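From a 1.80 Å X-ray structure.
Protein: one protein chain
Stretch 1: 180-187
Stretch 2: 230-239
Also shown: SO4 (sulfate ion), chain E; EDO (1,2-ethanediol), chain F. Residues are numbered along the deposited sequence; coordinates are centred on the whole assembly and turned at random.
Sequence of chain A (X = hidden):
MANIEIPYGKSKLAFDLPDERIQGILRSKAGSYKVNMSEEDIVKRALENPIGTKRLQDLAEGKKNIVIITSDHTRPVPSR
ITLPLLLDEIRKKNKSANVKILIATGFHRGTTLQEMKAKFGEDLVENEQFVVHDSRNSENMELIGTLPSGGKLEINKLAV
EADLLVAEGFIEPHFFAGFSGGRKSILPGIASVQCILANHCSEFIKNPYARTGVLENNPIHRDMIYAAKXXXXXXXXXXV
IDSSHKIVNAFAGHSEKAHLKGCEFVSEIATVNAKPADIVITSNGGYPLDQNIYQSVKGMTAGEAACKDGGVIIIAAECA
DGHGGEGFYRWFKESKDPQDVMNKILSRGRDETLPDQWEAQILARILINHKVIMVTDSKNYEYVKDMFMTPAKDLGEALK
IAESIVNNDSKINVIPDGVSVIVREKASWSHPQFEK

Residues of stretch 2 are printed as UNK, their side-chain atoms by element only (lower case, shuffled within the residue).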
# COMPACT_ATOMS: atom_id res chain seq x y z
N SER A 180 -16.40 -23.62 -0.52
CA SER A 180 -15.33 -22.72 -0.90
C SER A 180 -13.96 -23.32 -0.66
O SER A 180 -13.83 -24.41 -0.06
CB SER A 180 -15.50 -21.39 -0.14
OG SER A 180 -15.13 -21.49 1.23
N GLY A 181 -12.93 -22.63 -1.13
CA GLY A 181 -11.52 -22.98 -0.84
C GLY A 181 -10.85 -24.02 -1.74
O GLY A 181 -11.33 -24.35 -2.82
N GLY A 182 -9.69 -24.45 -1.30
CA GLY A 182 -8.85 -25.43 -2.00
C GLY A 182 -8.66 -24.96 -3.43
O GLY A 182 -8.29 -23.78 -3.67
N ARG A 183 -9.03 -25.82 -4.35
CA ARG A 183 -8.96 -25.63 -5.80
C ARG A 183 -9.54 -24.35 -6.37
O ARG A 183 -9.18 -23.94 -7.40
CB ARG A 183 -9.59 -26.83 -6.53
CG ARG A 183 -11.10 -26.92 -6.47
CD ARG A 183 -11.74 -26.94 -5.05
NE ARG A 183 -13.18 -27.19 -5.01
CZ ARG A 183 -14.07 -26.52 -4.31
NH1 ARG A 183 -13.75 -25.56 -3.48
NH2 ARG A 183 -15.32 -26.85 -4.39
N LYS A 184 -10.45 -23.73 -5.66
CA LYS A 184 -11.04 -22.45 -6.12
C LYS A 184 -10.06 -21.28 -6.22
O LYS A 184 -10.33 -20.26 -6.89
CB LYS A 184 -12.27 -22.04 -5.29
CG LYS A 184 -13.55 -22.67 -5.79
CD LYS A 184 -14.85 -22.05 -5.22
CE LYS A 184 -15.24 -20.80 -5.96
NZ LYS A 184 -16.55 -20.36 -5.47
N SER A 185 -8.93 -21.41 -5.54
CA SER A 185 -7.84 -20.44 -5.73
C SER A 185 -7.34 -20.46 -7.20
O SER A 185 -6.76 -19.47 -7.65
CB SER A 185 -6.70 -20.71 -4.75
OG SER A 185 -7.14 -20.50 -3.42
N ILE A 186 -7.50 -21.58 -7.91
CA ILE A 186 -7.09 -21.68 -9.30
C ILE A 186 -8.24 -21.33 -10.23
O ILE A 186 -8.10 -20.40 -11.01
CB ILE A 186 -6.55 -23.05 -9.66
CG1 ILE A 186 -5.49 -23.48 -8.64
CG2 ILE A 186 -6.12 -23.08 -11.14
CD1 ILE A 186 -4.17 -22.63 -8.61
N LEU A 187 -9.36 -22.04 -10.14
CA LEU A 187 -10.51 -21.78 -10.99
C LEU A 187 -11.72 -21.64 -10.05
O LEU A 187 -12.11 -22.59 -9.41
CB LEU A 187 -10.69 -22.93 -11.98
CG LEU A 187 -11.87 -22.91 -12.96
CD1 LEU A 187 -11.79 -21.74 -13.92
CD2 LEU A 187 -12.03 -24.26 -13.71
N UNK A 230 -3.44 -29.39 -12.86
CA UNK A 230 -2.72 -28.92 -14.03
C UNK A 230 -1.90 -27.67 -13.72
O UNK A 230 -0.93 -27.39 -14.43
c UNK A 230 -3.34 -30.62 -16.60
n UNK A 230 -2.30 -31.59 -18.56
c UNK A 230 -2.92 -30.35 -18.03
c UNK A 230 -3.65 -28.52 -15.18
c UNK A 230 -4.33 -29.62 -16.01
N UNK A 231 -2.34 -26.90 -12.73
CA UNK A 231 -1.59 -25.75 -12.23
C UNK A 231 -0.43 -26.09 -11.31
O UNK A 231 0.27 -25.15 -10.89
c UNK A 231 -2.55 -24.80 -11.47
N UNK A 232 -0.32 -27.36 -10.91
CA UNK A 232 0.66 -27.86 -9.92
C UNK A 232 0.57 -27.09 -8.58
O UNK A 232 1.56 -26.79 -7.94
c UNK A 232 2.27 -28.67 -11.80
o UNK A 232 2.56 -28.15 -12.90
c UNK A 232 2.12 -27.83 -10.49
n UNK A 232 2.02 -29.96 -11.67
N UNK A 233 -0.66 -26.83 -8.13
CA UNK A 233 -0.90 -26.39 -6.76
C UNK A 233 -0.41 -27.45 -5.78
O UNK A 233 -1.00 -28.53 -5.61
c UNK A 233 -2.42 -26.04 -6.56
c UNK A 233 -4.40 -25.28 -5.14
c UNK A 233 -2.10 -24.17 -4.86
c UNK A 233 -2.85 -25.50 -5.20
N UNK A 234 0.67 -27.11 -5.09
CA UNK A 234 1.45 -28.07 -4.32
C UNK A 234 1.15 -28.09 -2.82
O UNK A 234 1.41 -29.07 -2.11
c UNK A 234 2.94 -27.77 -4.55
N UNK A 235 0.60 -27.01 -2.32
CA UNK A 235 0.31 -26.86 -0.89
C UNK A 235 -0.77 -25.78 -0.72
O UNK A 235 -0.72 -24.73 -1.40
c UNK A 235 1.97 -27.62 2.01
c UNK A 235 1.52 -26.50 1.33
c UNK A 235 1.03 -25.49 3.44
c UNK A 235 1.07 -25.42 2.07
c UNK A 235 1.93 -27.68 3.34
c UNK A 235 1.51 -26.61 4.06
c UNK A 235 1.59 -26.44 -0.16
N UNK A 236 -1.70 -26.06 0.20
CA UNK A 236 -2.69 -25.07 0.65
C UNK A 236 -2.71 -24.89 2.19
O UNK A 236 -2.25 -25.79 2.96
c UNK A 236 -4.71 -26.58 0.89
c UNK A 236 -4.09 -25.40 0.12
c UNK A 236 -6.25 -26.78 0.58
c UNK A 236 -4.07 -25.60 -1.44
N UNK A 237 -3.17 -23.73 2.64
CA UNK A 237 -3.52 -23.50 4.06
C UNK A 237 -4.92 -22.97 3.92
O UNK A 237 -5.12 -21.93 3.27
c UNK A 237 -3.16 -21.92 6.05
c UNK A 237 -2.45 -20.69 6.58
c UNK A 237 -2.61 -22.49 4.74
c UNK A 237 -3.24 -23.03 7.10
N UNK A 238 -5.89 -23.69 4.42
CA UNK A 238 -7.29 -23.18 4.44
C UNK A 238 -7.81 -23.11 5.88
O UNK A 238 -7.67 -24.07 6.61
c UNK A 238 -8.17 -23.86 2.14
n UNK A 238 -9.06 -24.53 1.48
o UNK A 238 -7.34 -23.11 1.59
c UNK A 238 -8.22 -24.08 3.63
N UNK A 239 -8.41 -21.99 6.25
CA UNK A 239 -8.97 -21.80 7.55
C UNK A 239 -10.49 -21.98 7.53
O UNK A 239 -11.15 -21.96 6.48
c UNK A 239 -7.09 -20.37 8.53
c UNK A 239 -8.59 -20.44 8.17
c UNK A 239 -9.02 -19.26 7.30
S SO4 E . -13.26 -18.84 -2.74
O1 SO4 E . -11.93 -19.14 -3.27
O2 SO4 E . -13.05 -18.08 -1.48
O3 SO4 E . -14.14 -18.04 -3.64
O4 SO4 E . -13.84 -20.13 -2.55
C1 EDO F . -18.23 -17.22 -6.94
O1 EDO F . -17.17 -18.17 -6.84
C2 EDO F . -19.50 -17.88 -7.42
O2 EDO F . -19.98 -17.16 -8.56

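Position 230 carries four carbons in a row ending in a nitrogen, an unbranched chain whose end leads away from stretch 1; the residue touches a crystal neighbour. This is a lysine, Lys230, and it takes no part in the contact.

Position 231 has a single side-chain carbon, which points toward stretch 1 and lies 3.9 Å from Ile186 CD1. One carbon and nothing beyond it makes this Ala231; its methyl group packs against the tip of Ile186.

At position 232 there are two carbons, the second bearing one oxygen and one nitrogen. The side chain points away from stretch 1, and the backbone adopts a positive phi of 56°. The short amide identifies Asn232, which is the first residue to leave helical geometry and closes the helix in a Schellman motif.

Position 233 shows four carbons forked at the second, directed toward stretch 1, where one arm of the fork packs on Ile186. That branching defines a leucine, Leu233, with chi1 t and chi2 p. Its CD2 lies 4.1 Å from Ile186 CG1, so that the isoleucine packs against both this residue and Ala231.

Position 234 again has one carbon only, out of reach of stretch 1, and is Ala234. Position 235 has one carbon followed by a six-carbon ring with no heteroatom, which is the phenyl group of Phe235; it too is out of reach, although buried.

Position 236 has four carbons forked at the first, one arm being two carbons long. The side chain points toward stretch 1, and the tip of the longer arm approaches the alpha carbon of Gly182. This is Ile236, with CD1 3.9 Å from Gly182 CA.

Position 237 carries four carbons forked at the second, out of reach of stretch 1, and is therefore Leu237. The alternation along the strand is clear here, since its neighbours on both sides point toward stretch 1.

Position 238 has two carbons, the second holding one oxygen and one nitrogen, and reaches the backbone at Gly181 and Gly182. It is Asn238. As modelled, its ND2 is 2.9 Å from Gly182 N, but the amide is probably turned over, so the identity of the facing atom remains open.

Position 239 has one carbon carrying two more, the beta-branched pattern of Val239, and lies out of reach.

The contact joins the glycine pair and Ile186, which lie before and after a short 3-10 segment, to the strand and the helix end before it. Backbone bonds from Lys184 N to Gly181 O (3.0 Å) and from Ser185 N to Gly182 O (3.1 Å) hold the turn, and Arg183 NH1 also bonds to Gly181 O at 2.8 Å. Gly181 has no room for a side chain: an ideal CB would sit 2.7 Å from the modelled Asn238 ND2. Ile186 supplies the apolar part of the contact, packing on Ala231 and Leu233, while Ile236 and Asn238 approach the main chain at the glycines, whose positive phi, 85° at Gly181 and 52° at Gly182, by itself favours glycine.

Stretch 2 230-239: KANLAFILNV
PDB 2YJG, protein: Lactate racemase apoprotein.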